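Local structure of DUF4848 domain-containing protein (Bacteroides thetaiotaomicron, 4LB8) at residues 38-43 with 120-125; 197-202 with 206-211; 270-275 with 281-286. The protein is of unknown function but belongs to the DUF4848 family and is probably an exported lipoprotein. One frame throughout, in Å; residues are numbered along the deposited sequence.

How the interactions relate
From the N terminus, interaction 1 comes first: segment 38-43 on helix 33-44 meets 120-125, and the contact closes a largely helical excursion of 76 residues. Interaction 2 then closes a tight hairpin, with four residues between strands 191-201 and 206-208, and interaction 3 a longer one, with eight between strands 268-275 and 284-289. The three follow in series, so none nests in or crosses another. Interaction 1 ties helix 33-44 to the 3-10 turn before strand 132-135; interactions 2 and 3 belong to two sheets of the beta part and touch where T211 OG1 lies 3.7 Å from S275 CB. Interaction 1 is 48 and 44 Å from them, centre to centre. All three reach the second subunit.

Interaction 1 (38-43 with 120-125); sequences NALLKV and YVANEY
L40 and V43, one turn apart on helix 33-44, carry the contact of segment 38-43 with the 3-10 segment 121-125. L40 reaches across mainly with one branch: its CD1 lies 3.9 Å from A122 CB and 3.7 Å from N123 OD1. CG of L40 stands opposite the backbone N (chi1 -173°), which carries the branched end nearer to the 3-10 turn than the direction of its CB alone would. The L40 and N123 side chains meet at about a right angle, with CD2 of L40 more loosely placed, 4.2 Å from N123 OD1. V43, whose CB points at the other segment, sets CG1 over one face of the Y125 ring, 4.0 Å from its CG; these two side chains slide past each other in opposite directions.

The second shell fixes the polar ends. N123 OD1 is hydrogen-bonded to Y36 of the same helix 33-44 and N123 ND2 to D142, which settles the turn of the amide beside L40. Y125 OH is bonded to the backbone O of T256 of the second subunit, and V258 of that subunit packs on L40.

No hydrogen bond or salt bridge joins the two segments, and just 216 Å² of surface is buried between them. The chemistry is therefore that of aliphatic groups laid on a methyl, an amide and a ring face, with all five touching residues buried. Cohesion here is probably mainly apolar, while the polar groups of N123 and Y125, held by partners beyond the two segments, would restrict how those surfaces can shift.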
loop_
_atom_site.group_PDB
_atom_site.type_symbol
_atom_site.label_atom_id
_atom_site.label_comp_id
_atom_site.label_asym_id
_atom_site.label_seq_id
_atom_site.Cartn_x
_atom_site.Cartn_y
_atom_site.Cartn_z
ATOM N N ASN A 38 31.279 -17.187 15.375
ATOM C CA ASN A 38 31.717 -16.287 16.437
ATOM C C ASN A 38 32.124 -14.941 15.877
ATOM O O ASN A 38 31.633 -13.926 16.375
ATOM C CB ASN A 38 32.865 -16.900 17.226
ATOM C CG ASN A 38 32.374 -17.671 18.417
ATOM O OD1 ASN A 38 31.894 -18.814 18.303
ATOM N ND2 ASN A 38 32.395 -17.015 19.574
ATOM N N ALA A 39 32.993 -14.918 14.831
ATOM C CA ALA A 39 33.429 -13.676 14.178
ATOM C C ALA A 39 32.244 -12.912 13.566
ATOM O O ALA A 39 32.225 -11.687 13.623
ATOM C CB ALA A 39 34.453 -13.976 13.108
ATOM N N LEU A 40 31.242 -13.630 13.019
ATOM C CA LEU A 40 30.051 -13.013 12.435
ATOM C C LEU A 40 29.259 -12.236 13.548
ATOM O O LEU A 40 28.925 -11.050 13.360
ATOM C CB LEU A 40 29.196 -14.110 11.744
ATOM C CG LEU A 40 27.962 -13.692 10.900
ATOM C CD1 LEU A 40 28.352 -12.983 9.611
ATOM C CD2 LEU A 40 27.106 -14.902 10.595
ATOM N N LEU A 41 29.049 -12.885 14.724
ATOM C CA LEU A 41 28.357 -12.319 15.882
ATOM C C LEU A 41 29.091 -11.096 16.417
ATOM O O LEU A 41 28.474 -10.040 16.574
ATOM C CB LEU A 41 28.203 -13.375 17.005
ATOM C CG LEU A 41 27.542 -12.876 18.312
ATOM C CD1 LEU A 41 26.062 -12.523 18.072
ATOM C CD2 LEU A 41 27.669 -13.907 19.394
ATOM N N LYS A 42 30.412 -11.240 16.699
ATOM C CA LYS A 42 31.248 -10.150 17.223
ATOM C C LYS A 42 31.301 -8.980 16.228
ATOM O O LYS A 42 31.020 -7.860 16.634
ATOM C CB LYS A 42 32.661 -10.624 17.589
ATOM C CG LYS A 42 32.750 -11.779 18.597
ATOM C CD LYS A 42 32.651 -11.368 20.064
ATOM C CE LYS A 42 32.725 -12.566 20.989
ATOM N NZ LYS A 42 32.795 -12.163 22.425
ATOM N N VAL A 43 31.575 -9.238 14.936
ATOM C CA VAL A 43 31.640 -8.172 13.926
ATOM C C VAL A 43 30.247 -7.557 13.660
ATOM O O VAL A 43 30.156 -6.333 13.649
ATOM C CB VAL A 43 32.328 -8.618 12.616
ATOM C CG1 VAL A 43 32.319 -7.506 11.563
ATOM C CG2 VAL A 43 33.756 -9.051 12.904
ATOM N N TYR A 120 21.842 -14.445 3.029
ATOM C CA TYR A 120 22.368 -14.363 4.390
ATOM C C TYR A 120 23.222 -13.109 4.441
ATOM O O TYR A 120 24.439 -13.130 4.268
ATOM C CB TYR A 120 23.121 -15.665 4.723
ATOM C CG TYR A 120 22.329 -16.908 4.348
ATOM C CD1 TYR A 120 20.991 -17.043 4.711
ATOM C CD2 TYR A 120 22.902 -17.926 3.593
ATOM C CE1 TYR A 120 20.241 -18.146 4.318
ATOM C CE2 TYR A 120 22.166 -19.051 3.217
ATOM C CZ TYR A 120 20.842 -19.164 3.601
ATOM O OH TYR A 120 20.102 -20.271 3.275
ATOM N N VAL A 121 22.515 -11.997 4.629
ATOM C CA VAL A 121 22.930 -10.599 4.565
ATOM C C VAL A 121 24.177 -10.235 5.397
ATOM O O VAL A 121 25.025 -9.473 4.904
ATOM C CB VAL A 121 21.751 -9.625 4.875
ATOM C CG1 VAL A 121 20.704 -9.691 3.782
ATOM C CG2 VAL A 121 21.119 -9.860 6.252
ATOM N N ALA A 122 24.279 -10.736 6.646
ATOM C CA ALA A 122 25.394 -10.382 7.541
ATOM C C ALA A 122 26.732 -10.922 7.017
ATOM O O ALA A 122 27.758 -10.387 7.374
ATOM C CB ALA A 122 25.129 -10.853 8.962
ATOM N N ASN A 123 26.715 -11.872 6.075
ATOM C CA ASN A 123 27.940 -12.406 5.466
ATOM C C ASN A 123 28.694 -11.355 4.612
ATOM O O ASN A 123 29.852 -11.596 4.261
ATOM C CB ASN A 123 27.636 -13.635 4.631
ATOM C CG ASN A 123 27.504 -14.868 5.464
ATOM O OD1 ASN A 123 28.054 -14.949 6.546
ATOM N ND2 ASN A 123 26.809 -15.883 4.979
ATOM N N GLU A 124 28.055 -10.191 4.323
ATOM C CA GLU A 124 28.613 -9.059 3.568
ATOM C C GLU A 124 29.951 -8.581 4.179
ATOM O O GLU A 124 30.828 -8.119 3.448
ATOM C CB GLU A 124 27.610 -7.890 3.482
ATOM C CG GLU A 124 27.269 -7.201 4.803
ATOM C CD GLU A 124 26.822 -5.753 4.713
ATOM O OE1 GLU A 124 26.900 -5.166 3.609
ATOM O OE2 GLU A 124 26.428 -5.192 5.760
ATOM N N TYR A 125 30.113 -8.732 5.500
ATOM C CA TYR A 125 31.329 -8.375 6.221
ATOM C C TYR A 125 32.526 -9.222 5.792
ATOM O O TYR A 125 33.650 -8.749 5.879
ATOM C CB TYR A 125 31.122 -8.554 7.741
ATOM C CG TYR A 125 29.997 -7.719 8.310
ATOM C CD1 TYR A 125 30.040 -6.332 8.261
ATOM C CD2 TYR A 125 28.925 -8.314 8.965
ATOM C CE1 TYR A 125 28.985 -5.560 8.740
ATOM C CE2 TYR A 125 27.884 -7.552 9.488
ATOM C CZ TYR A 125 27.915 -6.174 9.368
ATOM O OH TYR A 125 26.891 -5.415 9.874
#

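Interaction 2 (197-202 with 206-211); sequences TSQKKG and WSRYST
W206 and Y209 present their rings to consecutive lysines of the partner strand. Over one face of W206 lies the aliphatic part of K201: its CB is 3.7 Å from the centroid of the six-membered ring and 5° off the normal, a CH-pi contact, and its CG follows over the rim. At the edge of the indole, close to its plane, is the backbone of Q199, with Q199 O 3.7 Å from W206 CZ3. K201 bends at its last torsion and brings NZ to 3.5 Å from W206 NE1, but both are donors, so no bond results. Y209 carries K200 over one face, CB 4.1 Å from the ring centroid and 24° off the normal, while the backbone N of Q199 stands at its edge. With CG set between its backbone N and carbonyl carbon (chi1 48°), K200 also brings CG to 3.4 Å from Y209 CB.

Between these two groups the backbones pair antiparallel, with K201 and W206 on one face and K200 and S207 on the other. K200 and S207 form the hydrogen-bonded pair, K200 N to S207 O at 3.0 Å and S207 N to K200 O at 3.3 Å; K201 with W206 and Q199 with R208 flank it as non-hydrogen-bonded pairs. Beyond the paired region, S198 CB rests 3.6 Å from T211 CG2.

Strand 206-208 pairs with 191-201, which also pairs with 179-188 and 254-262 in the curled antiparallel sheet. Strand 179-188 supplies K180 and R179 for cation-pi contacts with W206 and Y209, and K180 also bonds Q199 OE1. D111 of the second subunit accepts a hydrogen bond from Q199 NE2, while R208 NH1 is hydrogen-bonded to P114 O and salt-bridged to D71 of that subunit. N254 of strand 254-262 touches T197 and R208.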
loop_
_atom_site.group_PDB
_atom_site.type_symbol
_atom_site.label_atom_id
_atom_site.label_comp_id
_atom_site.label_asym_id
_atom_site.label_seq_id
_atom_site.Cartn_x
_atom_site.Cartn_y
_atom_site.Cartn_z
ATOM N N THR A 197 -16.769 6.491 -1.111
ATOM C CA THR A 197 -16.902 5.197 -0.431
ATOM C C THR A 197 -16.152 5.141 0.918
ATOM O O THR A 197 -15.124 5.800 1.099
ATOM C CB THR A 197 -16.417 4.041 -1.346
ATOM O OG1 THR A 197 -15.120 4.347 -1.848
ATOM C CG2 THR A 197 -17.365 3.752 -2.508
ATOM N N SER A 198 -16.682 4.345 1.859
ATOM C CA SER A 198 -16.058 4.163 3.149
ATOM C C SER A 198 -16.480 2.852 3.760
ATOM O O SER A 198 -17.667 2.479 3.735
ATOM C CB SER A 198 -16.353 5.321 4.099
ATOM O OG SER A 198 -17.604 5.194 4.754
ATOM N N GLN A 199 -15.492 2.159 4.325
ATOM C CA GLN A 199 -15.676 0.881 4.986
ATOM C C GLN A 199 -14.888 0.829 6.292
ATOM O O GLN A 199 -13.914 1.563 6.458
ATOM C CB GLN A 199 -15.251 -0.266 4.063
ATOM C CG GLN A 199 -16.126 -0.437 2.825
ATOM C CD GLN A 199 -15.806 -1.724 2.107
ATOM O OE1 GLN A 199 -14.674 -1.966 1.685
ATOM N NE2 GLN A 199 -16.785 -2.602 1.986
ATOM N N LYS A 200 -15.344 -0.021 7.223
ATOM C CA LYS A 200 -14.719 -0.308 8.513
ATOM C C LYS A 200 -14.498 -1.810 8.595
ATOM O O LYS A 200 -15.335 -2.579 8.103
ATOM C CB LYS A 200 -15.553 0.213 9.721
ATOM C CG LYS A 200 -17.050 -0.130 9.679
ATOM C CD LYS A 200 -17.442 -1.346 10.501
ATOM C CE LYS A 200 -18.562 -2.125 9.849
ATOM N NZ LYS A 200 -18.382 -3.597 10.030
ATOM N N LYS A 201 -13.382 -2.230 9.208
ATOM C CA LYS A 201 -13.061 -3.637 9.369
ATOM C C LYS A 201 -13.705 -4.144 10.665
ATOM O O LYS A 201 -13.459 -3.590 11.734
ATOM C CB LYS A 201 -11.531 -3.831 9.376
ATOM C CG LYS A 201 -11.009 -5.177 8.879
ATOM C CD LYS A 201 -9.500 -5.294 9.159
ATOM C CE LYS A 201 -8.881 -6.643 8.818
ATOM N NZ LYS A 201 -8.570 -6.795 7.362
ATOM N N GLY A 202 -14.571 -5.146 10.531
ATOM C CA GLY A 202 -15.265 -5.818 11.626
ATOM C C GLY A 202 -14.688 -7.204 11.857
ATOM O O GLY A 202 -13.626 -7.532 11.321
ATOM N N TRP A 206 -14.633 -6.360 5.940
ATOM C CA TRP A 206 -15.013 -4.999 5.569
ATOM C C TRP A 206 -16.480 -4.909 5.176
ATOM O O TRP A 206 -17.002 -5.725 4.416
ATOM C CB TRP A 206 -14.127 -4.476 4.439
ATOM C CG TRP A 206 -12.681 -4.436 4.815
ATOM C CD1 TRP A 206 -11.758 -5.422 4.632
ATOM C CD2 TRP A 206 -11.982 -3.336 5.409
ATOM N NE1 TRP A 206 -10.525 -5.013 5.095
ATOM C CE2 TRP A 206 -10.633 -3.735 5.576
ATOM C CE3 TRP A 206 -12.363 -2.050 5.822
ATOM C CZ2 TRP A 206 -9.670 -2.906 6.170
ATOM C CZ3 TRP A 206 -11.402 -1.219 6.385
ATOM C CH2 TRP A 206 -10.074 -1.648 6.555
ATOM N N SER A 207 -17.125 -3.882 5.700
ATOM C CA SER A 207 -18.527 -3.563 5.541
ATOM C C SER A 207 -18.654 -2.048 5.520
ATOM O O SER A 207 -17.794 -1.367 6.059
ATOM C CB SER A 207 -19.295 -4.181 6.700
ATOM O OG SER A 207 -20.638 -3.757 6.792
ATOM N N ARG A 208 -19.695 -1.512 4.884
ATOM C CA ARG A 208 -19.911 -0.067 4.801
ATOM C C ARG A 208 -20.369 0.540 6.140
ATOM O O ARG A 208 -21.077 -0.107 6.920
ATOM C CB ARG A 208 -20.935 0.253 3.700
ATOM C CG ARG A 208 -20.260 0.587 2.397
ATOM C CD ARG A 208 -21.198 0.529 1.235
ATOM N NE ARG A 208 -20.473 0.154 0.019
ATOM C CZ ARG A 208 -20.897 -0.747 -0.862
ATOM N NH1 ARG A 208 -22.036 -1.398 -0.662
ATOM N NH2 ARG A 208 -20.178 -1.019 -1.936
ATOM N N TYR A 209 -19.962 1.790 6.393
ATOM C CA TYR A 209 -20.322 2.528 7.608
ATOM C C TYR A 209 -20.386 4.026 7.285
ATOM O O TYR A 209 -19.700 4.474 6.367
ATOM C CB TYR A 209 -19.321 2.224 8.751
ATOM C CG TYR A 209 -18.095 3.121 8.785
ATOM C CD1 TYR A 209 -17.132 3.068 7.775
ATOM C CD2 TYR A 209 -17.897 4.024 9.827
ATOM C CE1 TYR A 209 -16.017 3.913 7.788
ATOM C CE2 TYR A 209 -16.795 4.881 9.844
ATOM C CZ TYR A 209 -15.855 4.821 8.825
ATOM O OH TYR A 209 -14.764 5.666 8.847
ATOM N N SER A 210 -21.161 4.792 8.044
ATOM C CA SER A 210 -21.294 6.235 7.829
ATOM C C SER A 210 -20.047 7.016 8.248
ATOM O O SER A 210 -19.458 6.690 9.268
ATOM C CB SER A 210 -22.504 6.770 8.585
ATOM O OG SER A 210 -23.706 6.193 8.101
ATOM N N THR A 211 -19.655 8.054 7.472
ATOM C CA THR A 211 -18.502 8.924 7.781
ATOM C C THR A 211 -18.691 10.338 7.180
ATOM O O THR A 211 -19.679 10.601 6.484
ATOM C CB THR A 211 -17.169 8.283 7.286
ATOM O OG1 THR A 211 -16.067 8.894 7.962
ATOM C CG2 THR A 211 -16.955 8.425 5.785
#

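Interaction 3 (270-275 with 281-286)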
loop_
_atom_site.group_PDB
_atom_site.type_symbol
_atom_site.label_atom_id
_atom_site.label_comp_id
_atom_site.label_asym_id
_atom_site.label_seq_id
_atom_site.Cartn_x
_atom_site.Cartn_y
_atom_site.Cartn_z
ATOM N N THR A 270 -6.066 17.142 -10.411
ATOM C CA THR A 270 -5.875 16.202 -9.296
ATOM C C THR A 270 -7.046 16.210 -8.284
ATOM O O THR A 270 -7.774 17.202 -8.145
ATOM C CB THR A 270 -4.560 16.513 -8.539
ATOM O OG1 THR A 270 -4.614 17.801 -7.889
ATOM C CG2 THR A 270 -3.322 16.389 -9.423
ATOM N N ILE A 271 -7.194 15.088 -7.576
ATOM C CA ILE A 271 -8.126 14.904 -6.460
ATOM C C ILE A 271 -7.361 14.246 -5.298
ATOM O O ILE A 271 -6.431 13.444 -5.520
ATOM C CB ILE A 271 -9.420 14.127 -6.804
ATOM C CG1 ILE A 271 -9.108 12.751 -7.468
ATOM C CG2 ILE A 271 -10.367 15.009 -7.641
ATOM C CD1 ILE A 271 -10.184 11.641 -7.331
ATOM N N GLU A 272 -7.743 14.635 -4.072
ATOM C CA GLU A 272 -7.255 14.124 -2.791
ATOM C C GLU A 272 -8.471 13.808 -1.932
ATOM O O GLU A 272 -9.391 14.637 -1.861
ATOM C CB GLU A 272 -6.348 15.141 -2.083
ATOM C CG GLU A 272 -5.044 15.422 -2.794
ATOM C CD GLU A 272 -4.364 16.677 -2.296
ATOM O OE1 GLU A 272 -4.367 16.898 -1.065
ATOM O OE2 GLU A 272 -3.848 17.450 -3.131
ATOM N N ILE A 273 -8.483 12.611 -1.291
ATOM C CA ILE A 273 -9.599 12.125 -0.472
ATOM C C ILE A 273 -9.109 11.586 0.874
ATOM O O ILE A 273 -8.157 10.794 0.927
ATOM C CB ILE A 273 -10.422 11.033 -1.260
ATOM C CG1 ILE A 273 -11.748 10.605 -0.565
ATOM C CG2 ILE A 273 -9.581 9.803 -1.610
ATOM C CD1 ILE A 273 -12.944 11.669 -0.571
ATOM N N TRP A 274 -9.809 11.985 1.950
ATOM C CA TRP A 274 -9.650 11.474 3.313
ATOM C C TRP A 274 -11.039 11.531 3.999
ATOM O O TRP A 274 -12.015 11.879 3.339
ATOM C CB TRP A 274 -8.520 12.162 4.111
ATOM C CG TRP A 274 -8.769 13.592 4.510
ATOM C CD1 TRP A 274 -9.131 14.049 5.743
ATOM C CD2 TRP A 274 -8.589 14.757 3.688
ATOM N NE1 TRP A 274 -9.261 15.420 5.723
ATOM C CE2 TRP A 274 -8.907 15.884 4.482
ATOM C CE3 TRP A 274 -8.209 14.959 2.341
ATOM C CZ2 TRP A 274 -8.897 17.189 3.969
ATOM C CZ3 TRP A 274 -8.149 16.261 1.852
ATOM C CH2 TRP A 274 -8.497 17.354 2.660
ATOM N N SER A 275 -11.160 11.072 5.261
ATOM C CA SER A 275 -12.462 11.046 5.950
ATOM C C SER A 275 -12.273 11.306 7.430
ATOM O O SER A 275 -11.165 11.637 7.848
ATOM C CB SER A 275 -13.179 9.705 5.718
ATOM O OG SER A 275 -12.582 8.605 6.391
ATOM N N ASP A 281 -3.100 13.300 6.659
ATOM C CA ASP A 281 -1.753 12.775 6.413
ATOM C C ASP A 281 -1.787 11.547 5.486
ATOM O O ASP A 281 -0.928 11.386 4.608
ATOM C CB ASP A 281 -1.150 12.407 7.788
ATOM C CG ASP A 281 0.059 11.526 7.792
ATOM O OD1 ASP A 281 1.172 12.053 7.598
ATOM O OD2 ASP A 281 -0.092 10.316 8.080
ATOM N N GLN A 282 -2.787 10.691 5.688
ATOM C CA GLN A 282 -2.931 9.445 4.958
ATOM C C GLN A 282 -3.913 9.566 3.770
ATOM O O GLN A 282 -4.308 8.536 3.195
ATOM C CB GLN A 282 -3.358 8.338 5.933
ATOM C CG GLN A 282 -2.218 7.841 6.846
ATOM C CD GLN A 282 -0.979 7.376 6.085
ATOM O OE1 GLN A 282 0.140 7.855 6.295
ATOM N NE2 GLN A 282 -1.141 6.439 5.179
ATOM N N ARG A 283 -4.236 10.811 3.338
ATOM C CA ARG A 283 -5.143 11.026 2.203
ATOM C C ARG A 283 -4.611 10.425 0.905
ATOM O O ARG A 283 -3.413 10.496 0.629
ATOM C CB ARG A 283 -5.465 12.519 2.005
ATOM C CG ARG A 283 -4.399 13.323 1.292
ATOM C CD ARG A 283 -4.546 14.793 1.576
ATOM N NE ARG A 283 -3.372 15.567 1.167
ATOM C CZ ARG A 283 -2.206 15.596 1.812
ATOM N NH1 ARG A 283 -2.024 14.867 2.909
ATOM N NH2 ARG A 283 -1.210 16.343 1.354
ATOM N N GLY A 284 -5.523 9.826 0.145
ATOM C CA GLY A 284 -5.278 9.243 -1.166
ATOM C C GLY A 284 -5.345 10.273 -2.269
ATOM O O GLY A 284 -6.161 11.184 -2.212
ATOM N N PHE A 285 -4.488 10.120 -3.285
ATOM C CA PHE A 285 -4.317 10.989 -4.459
ATOM C C PHE A 285 -4.727 10.294 -5.755
ATOM O O PHE A 285 -4.790 9.065 -5.816
ATOM C CB PHE A 285 -2.825 11.387 -4.571
ATOM C CG PHE A 285 -2.317 12.423 -3.586
ATOM C CD1 PHE A 285 -2.200 12.122 -2.224
ATOM C CD2 PHE A 285 -1.935 13.689 -4.018
ATOM C CE1 PHE A 285 -1.751 13.085 -1.307
ATOM C CE2 PHE A 285 -1.449 14.637 -3.109
ATOM C CZ PHE A 285 -1.344 14.320 -1.761
ATOM N N ALA A 286 -4.957 11.084 -6.813
ATOM C CA ALA A 286 -5.262 10.616 -8.173
ATOM C C ALA A 286 -5.189 11.739 -9.160
ATOM O O ALA A 286 -5.545 12.877 -8.835
ATOM C CB ALA A 286 -6.640 9.976 -8.248
#
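E272, R283 and F285 lie side by side on one face of the hairpin, their side chains pointing the same way. E272 CG sits over one face of the F285 ring, 3.8 Å from the centroid in a CH-pi contact. Its carboxylate continues the overlap: the two planes are 17° apart, stacked, with E272 CD 3.6 Å from F285 CE2. R283 closes the group with a salt bridge, NE to E272 OE1 at 2.8 Å. That oxygen lies in the guanidinium plane, yet is itself met from above the carboxylate, 38° out of its plane. F285 CE1 lies over one face of the same guanidinium, toward its rim, so the three flat groups probably limit one another's rotation. W274 runs alongside R283 with its ring nearly perpendicular to the guanidinium (85°); here the aliphatic stem makes the contact, R283 CB being 3.7 Å from W274 CE3.

On the other face the contact is apolar, I271 CG1 lying 3.8 Å from A286 CB. Two antiparallel hydrogen-bonded pairs hold the backbones: I273 with G284, I273 N to G284 O and G284 N to I273 O, both 2.9 Å, and I271 with A286, whose return bond from A286 N is weak; E272 with F285 is the non-hydrogen-bonded pair between.

Within the chain, strand 284-289 is outermost in a four-stranded antiparallel sheet, though F285 also makes backbone bonds with S164; strand 268-275 separates it from 213-220. From 213-220, K216 gives E272 OE1 a second salt bridge, probably sharing its charge, and H214 stacks on W274. I271, I273 and A286 face A172 of strand 171-175, with V181 and L183 of strand 179-188 packing on the isoleucines, so the hairpin joins two sheets of the beta part.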